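PDB 4KQ9: ribose ABC transporter, substrate binding protein from Conexibacter woesei, which probably captures ribose or a related carbohydrate and delivers it to an ABC transporter in the membrane. Local coordinates for residues Ile115-Asp125 / Gln148-Arg159; Pro216-Ala226 / Gly237-Gln245. The protein carries 1 engineered substitution. All coordinates share one frame; numbering follows the deposited sequence.

Overall arrangement
Both contacts lie in the same lobe of the two-lobed periplasmic-binding-protein fold, with centres about 14 Å apart. Contact 1 packs helix 112-126 against helix 143-159. Contact 2 pairs strands 220-222 and 241-244, against which helix 112-126 also lies. That helix therefore joins them: Lys119 NZ reaches Thr224 OG1 at 2.7 Å, probably as a hydrogen bond, and the Tyr122 side chain packs on Ala240. Bound glycerol, probably from the crystallisation liquor, comes about 3 Å from the side chain of Gln245 in contact 2, and the side chain of Ile115 in contact 1 is about 6 Å from a glycerol; such molecules may mark the sugar pocket.

Contact 1: residues Ile115-Asp125 / Gln148-Arg159; sequences IGRLKATYIAD and QGEAAREVFEER
Ala120 meets Ala152, Val155 and Phe156 where two helices of one lobe of a type I periplasmic-binding-protein fold cross at -35°, their axes 7.2 Å apart at closest. Small residues permit this approach. Gly116 CA lies 3.4 Å from Gln148 O in a CA-H...O contact, and a side chain on Gly116 would run into that oxygen.

The apolar part centres on the Ala120 methyl group. Its CB sits 3.6 Å from Val155 CB and also rests over one face of the Phe156 ring, displaced toward the rim, in a CH-pi contact 3.9 Å from the centroid. Ile123 CD1 approaches the same ring at its edge. With Val155 CG1 anti to the backbone N (chi1 171°), that methyl lies beside Ala120 CB and Thr121 OG1, while CG2 lies near the aliphatic part of Arg117 in the conformer given. Lys119, by contrast, carries its amine past this layer to Thr224 and the carbonyl of Tyr196.

Polar links between the two helices lie toward their C-terminal ends. Thr121 OG1 donates to Arg117 O at 2.6 Å within its own helix, and Thr121 N reaches that oxygen from the opposite face of the carbonyl plane. A water joins Thr121 OG1 to Arg159 NH1. A valine in place of Thr121 would probably cost Arg117 O its hydroxyl donor and leave the water, and through it Arg159 NH1, less firmly held. Bends at chi2 and chi3 fold the Arg159 chain back until Ala124 CB lies over the centre of one guanidinium face. The group then grips Asp125 end-on: NH2 at 2.7 Å and NH1 at 2.9 Å both donate to the single oxygen OD1, which lies almost in the guanidinium plane.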
loop_
_atom_site.group_PDB
_atom_site.type_symbol
_atom_site.label_atom_id
_atom_site.label_comp_id
_atom_site.label_asym_id
_atom_site.label_seq_id
_atom_site.Cartn_x
_atom_site.Cartn_y
_atom_site.Cartn_z
ATOM N N ILE A 115 -5.604 3.995 6.337
ATOM C CA ILE A 115 -6.333 2.989 5.526
ATOM C C ILE A 115 -7.339 2.191 6.400
ATOM O O ILE A 115 -8.477 2.073 6.025
ATOM C CB ILE A 115 -5.369 2.066 4.811
ATOM C CG1 ILE A 115 -4.588 2.920 3.775
ATOM C CG2 ILE A 115 -6.131 0.989 4.051
ATOM C CD1 ILE A 115 -3.413 2.258 3.158
ATOM N N GLY A 116 -6.885 1.655 7.493
ATOM C CA GLY A 116 -7.727 0.912 8.495
ATOM C C GLY A 116 -8.897 1.682 9.058
ATOM O O GLY A 116 -10.007 1.159 9.140
ATOM N N ARG A 117 -8.688 2.956 9.401
ATOM C CA ARG A 117 -9.772 3.808 9.909
ATOM C C ARG A 117 -10.782 4.142 8.838
ATOM O O ARG A 117 -11.992 4.233 9.110
ATOM C CB ARG A 117 -9.217 5.130 10.480
ATOM C CG ARG A 117 -8.532 4.978 11.824
ATOM C CD ARG A 117 -8.181 6.316 12.497
ATOM N NE ARG A 117 -6.763 6.590 12.354
ATOM C CZ ARG A 117 -6.245 7.331 11.378
ATOM N NH1 ARG A 117 -4.957 7.487 11.323
ATOM N NH2 ARG A 117 -7.022 7.925 10.477
ATOM N N LEU A 118 -10.319 4.365 7.620
ATOM C CA LEU A 118 -11.265 4.643 6.547
ATOM C C LEU A 118 -12.219 3.449 6.284
ATOM O O LEU A 118 -13.478 3.616 6.083
ATOM C CB LEU A 118 -10.556 4.973 5.235
ATOM C CG LEU A 118 -9.687 6.253 5.208
ATOM C CD1 LEU A 118 -8.936 6.255 3.886
ATOM C CD2 LEU A 118 -10.550 7.508 5.380
ATOM N N LYS A 119 -11.621 2.259 6.277
ATOM C CA LYS A 119 -12.373 1.032 6.041
ATOM C C LYS A 119 -13.393 0.720 7.164
ATOM O O LYS A 119 -14.554 0.398 6.880
ATOM C CB LYS A 119 -11.395 -0.140 5.820
ATOM C CG LYS A 119 -10.727 -0.050 4.435
ATOM C CD LYS A 119 -9.389 -0.829 4.474
ATOM C CE LYS A 119 -9.506 -2.244 4.001
ATOM N NZ LYS A 119 -8.284 -3.130 4.024
ATOM N N ALA A 120 -12.921 0.817 8.372
ATOM C CA ALA A 120 -13.732 0.582 9.556
ATOM C C ALA A 120 -14.854 1.600 9.695
ATOM O O ALA A 120 -16.011 1.201 9.994
ATOM C CB ALA A 120 -12.885 0.493 10.770
ATOM N N THR A 121 -14.579 2.886 9.361
ATOM C CA THR A 121 -15.580 3.919 9.391
ATOM C C THR A 121 -16.654 3.763 8.326
ATOM O O THR A 121 -17.866 4.014 8.592
ATOM C CB THR A 121 -14.914 5.317 9.292
ATOM O OG1 THR A 121 -13.951 5.396 10.302
ATOM C CG2 THR A 121 -15.902 6.425 9.452
ATOM N N TYR A 122 -16.250 3.333 7.119
ATOM C CA TYR A 122 -17.167 3.060 6.091
ATOM C C TYR A 122 -18.214 2.043 6.604
ATOM O O TYR A 122 -19.434 2.205 6.342
ATOM C CB TYR A 122 -16.460 2.513 4.835
ATOM C CG TYR A 122 -17.391 2.291 3.710
ATOM C CD1 TYR A 122 -17.739 3.355 2.878
ATOM C CD2 TYR A 122 -17.964 1.048 3.490
ATOM C CE1 TYR A 122 -18.581 3.166 1.830
ATOM C CE2 TYR A 122 -18.843 0.842 2.454
ATOM C CZ TYR A 122 -19.138 1.930 1.626
ATOM O OH TYR A 122 -20.006 1.806 0.618
ATOM N N ILE A 123 -17.717 0.994 7.233
ATOM C CA ILE A 123 -18.567 -0.121 7.688
ATOM C C ILE A 123 -19.449 0.364 8.851
ATOM O O ILE A 123 -20.655 0.197 8.812
ATOM C CB ILE A 123 -17.721 -1.300 8.185
ATOM C CG1 ILE A 123 -17.138 -2.061 6.969
ATOM C CG2 ILE A 123 -18.563 -2.275 9.004
ATOM C CD1 ILE A 123 -15.963 -2.942 7.351
ATOM N N ALA A 124 -18.825 0.996 9.833
ATOM C CA ALA A 124 -19.549 1.609 10.943
ATOM C C ALA A 124 -20.700 2.554 10.465
ATOM O O ALA A 124 -21.815 2.407 10.903
ATOM C CB ALA A 124 -18.595 2.283 11.904
ATOM N N ASP A 125 -20.468 3.433 9.503
ATOM C CA ASP A 125 -21.529 4.309 9.058
ATOM C C ASP A 125 -22.700 3.532 8.442
ATOM O O ASP A 125 -23.806 4.056 8.389
ATOM C CB ASP A 125 -21.000 5.387 8.074
ATOM C CG ASP A 125 -20.051 6.364 8.750
ATOM O OD1 ASP A 125 -20.006 6.422 9.996
ATOM O OD2 ASP A 125 -19.305 7.046 8.037
ATOM N N GLN A 148 -2.864 -1.416 9.874
ATOM C CA GLN A 148 -4.252 -1.169 9.467
ATOM C C GLN A 148 -5.268 -1.840 10.421
ATOM O O GLN A 148 -6.330 -1.265 10.707
ATOM C CB GLN A 148 -4.489 -1.530 8.014
ATOM C CG GLN A 148 -4.728 -2.940 7.697
ATOM C CD GLN A 148 -5.060 -3.087 6.219
ATOM O OE1 GLN A 148 -4.241 -3.549 5.425
ATOM N NE2 GLN A 148 -6.243 -2.665 5.850
ATOM N N GLY A 149 -4.925 -3.005 10.915
ATOM C CA GLY A 149 -5.821 -3.798 11.769
ATOM C C GLY A 149 -6.030 -3.166 13.127
ATOM O O GLY A 149 -7.156 -3.129 13.635
ATOM N N GLU A 150 -4.968 -2.659 13.744
ATOM C CA GLU A 150 -5.141 -1.993 15.018
ATOM C C GLU A 150 -5.924 -0.697 14.826
ATOM O O GLU A 150 -6.835 -0.388 15.585
ATOM C CB GLU A 150 -3.820 -1.821 15.771
ATOM C CG GLU A 150 -4.067 -1.516 17.259
ATOM C CD GLU A 150 -5.088 -2.464 17.971
ATOM O OE1 GLU A 150 -6.017 -1.923 18.654
ATOM O OE2 GLU A 150 -4.986 -3.736 17.857
ATOM N N ALA A 151 -5.694 0.024 13.741
ATOM C CA ALA A 151 -6.487 1.199 13.527
ATOM C C ALA A 151 -7.991 0.838 13.390
ATOM O O ALA A 151 -8.868 1.600 13.846
ATOM C CB ALA A 151 -5.994 1.948 12.290
ATOM N N ALA A 152 -8.292 -0.306 12.737
ATOM C CA ALA A 152 -9.660 -0.661 12.474
ATOM C C ALA A 152 -10.362 -1.126 13.752
ATOM O O ALA A 152 -11.515 -0.778 13.983
ATOM C CB ALA A 152 -9.764 -1.739 11.378
ATOM N N ARG A 153 -9.669 -1.888 14.567
ATOM C CA ARG A 153 -10.250 -2.324 15.822
ATOM C C ARG A 153 -10.647 -1.114 16.712
ATOM O O ARG A 153 -11.711 -1.145 17.402
ATOM C CB ARG A 153 -9.264 -3.199 16.571
ATOM C CG ARG A 153 -8.983 -4.513 15.901
ATOM C CD ARG A 153 -7.974 -5.320 16.647
ATOM N NE ARG A 153 -7.641 -6.509 15.849
ATOM C CZ ARG A 153 -6.470 -6.703 15.259
ATOM N NH1 ARG A 153 -5.460 -5.787 15.390
ATOM N NH2 ARG A 153 -6.297 -7.798 14.543
ATOM N N GLU A 154 -9.797 -0.069 16.708
ATOM C CA GLU A 154 -10.112 1.121 17.486
ATOM C C GLU A 154 -11.403 1.796 17.007
ATOM O O GLU A 154 -12.207 2.266 17.834
ATOM C CB GLU A 154 -8.964 2.143 17.431
ATOM C CG GLU A 154 -7.745 1.762 18.268
ATOM C CD GLU A 154 -6.521 2.647 17.961
ATOM O OE1 GLU A 154 -6.694 3.749 17.394
ATOM O OE2 GLU A 154 -5.376 2.242 18.284
ATOM N N VAL A 155 -11.608 1.871 15.692
ATOM C CA VAL A 155 -12.827 2.433 15.159
ATOM C C VAL A 155 -13.998 1.552 15.598
ATOM O O VAL A 155 -14.977 2.097 16.068
ATOM C CB VAL A 155 -12.815 2.636 13.653
ATOM C CG1 VAL A 155 -14.166 3.024 13.116
ATOM C CG2 VAL A 155 -11.803 3.712 13.268
ATOM N N PHE A 156 -13.892 0.211 15.478
ATOM C CA PHE A 156 -15.047 -0.622 15.773
ATOM C C PHE A 156 -15.449 -0.468 17.276
ATOM O O PHE A 156 -16.645 -0.399 17.620
ATOM C CB PHE A 156 -14.780 -2.111 15.381
ATOM C CG PHE A 156 -14.641 -2.338 13.870
ATOM C CD1 PHE A 156 -15.522 -1.743 12.983
ATOM C CD2 PHE A 156 -13.634 -3.124 13.374
ATOM C CE1 PHE A 156 -15.421 -1.950 11.610
ATOM C CE2 PHE A 156 -13.515 -3.351 12.002
ATOM C CZ PHE A 156 -14.400 -2.774 11.129
ATOM N N GLU A 157 -14.451 -0.441 18.148
ATOM C CA GLU A 157 -14.661 -0.168 19.584
ATOM C C GLU A 157 -15.422 1.136 19.804
ATOM O O GLU A 157 -16.478 1.129 20.392
ATOM C CB GLU A 157 -13.360 -0.061 20.320
ATOM C CG GLU A 157 -13.585 0.183 21.812
ATOM C CD GLU A 157 -12.715 -0.701 22.697
ATOM O OE1 GLU A 157 -11.611 -1.093 22.248
ATOM O OE2 GLU A 157 -13.135 -1.007 23.844
ATOM N N GLU A 158 -14.873 2.220 19.289
ATOM C CA GLU A 158 -15.428 3.533 19.436
ATOM C C GLU A 158 -16.857 3.636 18.895
ATOM O O GLU A 158 -17.669 4.403 19.439
ATOM C CB GLU A 158 -14.543 4.550 18.683
ATOM C CG GLU A 158 -14.889 5.987 18.988
ATOM N N ARG A 159 -17.183 2.871 17.844
ATOM C CA ARG A 159 -18.535 2.949 17.264
ATOM C C ARG A 159 -19.503 1.896 17.731
ATOM O O ARG A 159 -20.647 1.889 17.241
ATOM C CB ARG A 159 -18.447 2.943 15.757
ATOM C CG ARG A 159 -17.555 4.050 15.233
ATOM C CD ARG A 159 -18.290 5.361 15.217
ATOM N NE ARG A 159 -19.479 5.286 14.394
ATOM C CZ ARG A 159 -19.534 5.587 13.108
ATOM N NH1 ARG A 159 -18.480 6.005 12.423
ATOM N NH2 ARG A 159 -20.684 5.486 12.490
HETATM O O HOH W 1 -15.755 6.252 12.830
#

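Contact 2: residues Pro216-Ala226 / Gly237-Gln245. Engineered in segment 216-226: Met220 (natural residue Val).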
loop_
_atom_site.group_PDB
_atom_site.type_symbol
_atom_site.label_atom_id
_atom_site.label_comp_id
_atom_site.label_asym_id
_atom_site.label_seq_id
_atom_site.Cartn_x
_atom_site.Cartn_y
_atom_site.Cartn_z
ATOM N N PRO A 216 -25.565 -10.822 -3.204
ATOM C CA PRO A 216 -24.441 -9.876 -3.329
ATOM C C PRO A 216 -24.720 -8.567 -2.635
ATOM O O PRO A 216 -25.777 -7.969 -2.822
ATOM C CB PRO A 216 -24.324 -9.657 -4.841
ATOM C CG PRO A 216 -25.669 -10.035 -5.393
ATOM C CD PRO A 216 -26.119 -11.184 -4.520
ATOM N N GLY A 217 -23.794 -8.140 -1.800
ATOM C CA GLY A 217 -23.936 -6.913 -1.048
ATOM C C GLY A 217 -24.709 -7.056 0.239
ATOM O O GLY A 217 -24.828 -6.124 0.983
ATOM N N LYS A 218 -25.246 -8.219 0.540
ATOM C CA LYS A 218 -25.864 -8.393 1.851
ATOM C C LYS A 218 -24.816 -8.318 3.000
ATOM O O LYS A 218 -25.091 -7.925 4.146
ATOM C CB LYS A 218 -26.544 -9.756 1.889
ATOM C CG LYS A 218 -27.444 -9.932 3.109
ATOM C CD LYS A 218 -26.692 -10.467 4.316
ATOM N N ILE A 219 -23.627 -8.783 2.710
ATOM C CA ILE A 219 -22.517 -8.639 3.650
ATOM C C ILE A 219 -21.593 -7.627 3.036
ATOM O O ILE A 219 -21.187 -7.760 1.875
ATOM C CB ILE A 219 -21.763 -9.974 3.823
ATOM C CG1 ILE A 219 -22.647 -11.028 4.528
ATOM C CG2 ILE A 219 -20.490 -9.767 4.597
ATOM C CD1 ILE A 219 -22.105 -12.425 4.469
HETATM N N MSE A 220 -21.236 -6.603 3.784
HETATM C CA MSE A 220 -20.350 -5.574 3.205
HETATM C C MSE A 220 -18.900 -6.046 3.234
HETATM O O MSE A 220 -18.348 -6.317 4.289
HETATM C CB MSE A 220 -20.404 -4.262 3.995
HETATM C CG MSE A 220 -21.741 -3.554 3.791
HETATM SE SE MSE A 220 -21.483 -1.793 4.690
HETATM C CE MSE A 220 -21.479 -2.490 6.440
ATOM N N VAL A 221 -18.276 -6.117 2.084
ATOM C CA VAL A 221 -16.864 -6.549 1.982
ATOM C C VAL A 221 -15.978 -5.360 1.598
ATOM O O VAL A 221 -16.313 -4.657 0.640
ATOM C CB VAL A 221 -16.779 -7.580 0.857
ATOM C CG1 VAL A 221 -15.365 -7.863 0.482
ATOM C CG2 VAL A 221 -17.589 -8.839 1.250
ATOM N N VAL A 222 -14.880 -5.143 2.338
ATOM C CA VAL A 222 -13.957 -4.041 2.138
ATOM C C VAL A 222 -12.513 -4.584 2.081
ATOM O O VAL A 222 -12.125 -5.528 2.827
ATOM C CB VAL A 222 -14.095 -2.927 3.216
ATOM C CG1 VAL A 222 -15.573 -2.463 3.459
ATOM C CG2 VAL A 222 -13.521 -3.403 4.515
ATOM N N GLY A 223 -11.738 -4.003 1.189
ATOM C CA GLY A 223 -10.339 -4.440 0.908
ATOM C C GLY A 223 -9.449 -3.232 0.620
ATOM O O GLY A 223 -9.892 -2.115 0.799
ATOM N N THR A 224 -8.219 -3.441 0.190
ATOM C CA THR A 224 -7.279 -2.430 -0.152
ATOM C C THR A 224 -6.505 -2.906 -1.400
ATOM O O THR A 224 -6.164 -4.042 -1.502
ATOM C CB THR A 224 -6.276 -2.189 0.992
ATOM O OG1 THR A 224 -6.959 -1.712 2.137
ATOM C CG2 THR A 224 -5.251 -1.212 0.605
ATOM N N ASP A 225 -6.261 -1.964 -2.276
ATOM C CA ASP A 225 -5.369 -1.988 -3.420
ATOM C C ASP A 225 -6.031 -1.374 -4.648
ATOM O O ASP A 225 -5.376 -0.908 -5.513
ATOM C CB ASP A 225 -4.868 -3.383 -3.811
ATOM C CG ASP A 225 -3.825 -3.937 -2.838
ATOM O OD1 ASP A 225 -3.299 -3.184 -2.033
ATOM O OD2 ASP A 225 -3.649 -5.147 -2.850
ATOM N N ALA A 226 -7.338 -1.433 -4.695
ATOM C CA ALA A 226 -8.054 -0.983 -5.867
ATOM C C ALA A 226 -7.465 -1.660 -7.100
ATOM O O ALA A 226 -7.202 -1.023 -8.078
ATOM C CB ALA A 226 -7.975 0.522 -6.007
ATOM N N GLY A 237 -21.217 -4.240 -7.168
ATOM C CA GLY A 237 -21.947 -4.321 -5.875
ATOM C C GLY A 237 -21.603 -5.583 -5.046
ATOM O O GLY A 237 -22.220 -5.847 -3.988
ATOM N N THR A 238 -20.652 -6.398 -5.485
ATOM C CA THR A 238 -20.318 -7.589 -4.699
ATOM C C THR A 238 -19.273 -7.211 -3.630
ATOM O O THR A 238 -19.212 -7.871 -2.605
ATOM C CB THR A 238 -19.749 -8.712 -5.532
ATOM O OG1 THR A 238 -18.694 -8.206 -6.344
ATOM C CG2 THR A 238 -20.819 -9.373 -6.479
HETATM N N MSE A 239 -18.483 -6.149 -3.865
HETATM C CA MSE A 239 -17.597 -5.544 -2.833
HETATM C C MSE A 239 -18.112 -4.171 -2.553
HETATM O O MSE A 239 -18.642 -3.521 -3.478
HETATM C CB MSE A 239 -16.190 -5.406 -3.354
HETATM C CG MSE A 239 -15.460 -6.735 -3.252
HETATM SE SE MSE A 239 -13.534 -6.514 -3.665
HETATM C CE MSE A 239 -13.224 -4.851 -2.876
ATOM N N ALA A 240 -17.990 -3.684 -1.322
ATOM C CA ALA A 240 -18.496 -2.337 -0.962
ATOM C C ALA A 240 -17.465 -1.236 -1.136
ATOM O O ALA A 240 -17.837 -0.123 -1.489
ATOM C CB ALA A 240 -19.019 -2.305 0.465
ATOM N N LEU A 241 -16.210 -1.501 -0.770
ATOM C CA LEU A 241 -15.173 -0.453 -0.738
ATOM C C LEU A 241 -13.815 -1.057 -1.010
ATOM O O LEU A 241 -13.487 -2.157 -0.491
ATOM C CB LEU A 241 -15.116 0.191 0.636
ATOM C CG LEU A 241 -14.099 1.297 0.978
ATOM C CD1 LEU A 241 -14.676 2.569 0.449
ATOM C CD2 LEU A 241 -13.907 1.541 2.491
ATOM N N THR A 242 -13.022 -0.371 -1.788
ATOM C CA THR A 242 -11.596 -0.639 -1.786
ATOM C C THR A 242 -10.829 0.672 -1.662
ATOM O O THR A 242 -11.398 1.773 -1.887
ATOM C CB THR A 242 -11.203 -1.404 -3.064
ATOM O OG1 THR A 242 -9.834 -1.812 -2.992
ATOM C CG2 THR A 242 -11.409 -0.579 -4.310
ATOM N N VAL A 243 -9.544 0.593 -1.353
ATOM C CA VAL A 243 -8.753 1.791 -1.157
ATOM C C VAL A 243 -7.531 1.723 -2.083
ATOM O O VAL A 243 -6.796 0.716 -2.064
ATOM C CB VAL A 243 -8.330 1.963 0.300
ATOM C CG1 VAL A 243 -7.560 3.309 0.536
ATOM C CG2 VAL A 243 -9.561 1.966 1.178
ATOM N N SER A 244 -7.297 2.777 -2.875
ATOM C CA SER A 244 -6.026 2.916 -3.660
ATOM C C SER A 244 -4.929 3.584 -2.838
ATOM O O SER A 244 -5.197 4.556 -2.120
ATOM C CB SER A 244 -6.266 3.721 -4.886
ATOM O OG SER A 244 -5.037 4.023 -5.478
ATOM N N GLN A 245 -3.715 3.020 -2.909
ATOM C CA GLN A 245 -2.552 3.615 -2.292
ATOM C C GLN A 245 -1.816 4.500 -3.262
ATOM O O GLN A 245 -0.739 4.914 -2.958
ATOM C CB GLN A 245 -1.626 2.503 -1.870
ATOM C CG GLN A 245 -2.195 1.676 -0.741
ATOM C CD GLN A 245 -1.129 0.707 -0.217
ATOM O OE1 GLN A 245 -1.253 -0.501 -0.379
ATOM N NE2 GLN A 245 -0.060 1.241 0.341
HETATM O O HOH W 2 -19.985 -6.290 -0.245
HETATM O O HOH W 3 -3.131 0.619 -4.581
HETATM O O HOH W 4 -1.844 -1.358 -3.064
#
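Thr242 turns OG1 anti to its backbone N (chi1 -173°), which sets the hydroxyl 3.0 Å from Ala226 N, where it accepts a hydrogen bond; Asp199 is a second partner of the same oxygen. Val222 holds CG1 anti to its carbonyl carbon (chi1 -49°) and so lays that methyl 3.9 Å from Leu241 CB.

These side chains flank a short parallel pairing of 220-222 with 241-244, bridged at Val222 and Leu241 and linked by helix 228-236 as a beta-alpha-beta crossover. Gly223 N donates to Leu241 O at 3.0 Å. Further along, Asp225 N donates to Val243 O at 2.7 Å. At the other end Val221 O takes a bond of 2.8 Å from Ala240 N and a weak one from Leu241 N, so that two successive amides share this oxygen where strand 241-244 begins. CA-H...O contacts from Val222 to Leu241 O and from Thr242 to Gly223 O run between the conventional bonds.

Waters extend the pairing at both ends. One binds Ile219 O, Val221 N and Thr238 O together. Another donates to Asp225 OD1 and to Gln245 OE1; the carboxylate and amide lie side by side, their planes 21° apart. Gln245 OE1 also bonds a glycerol, and its amide nitrogen reaches Ser110. Gly237, with positive phi, closes the linking helix in a Schellman motif, just before Thr238 CG2 meets Pro216 CB.

Strand 220-222 bonds on its other edge to strand 193-196, and Val221 packs against helix 199-211. Met239 packs on Ala230, Ala233 and Val234 of helix 228-236. The engineered Met220, a selenomethionine, touches Arg126, while Ala240 and Leu241 meet Tyr122 of helix 112-126.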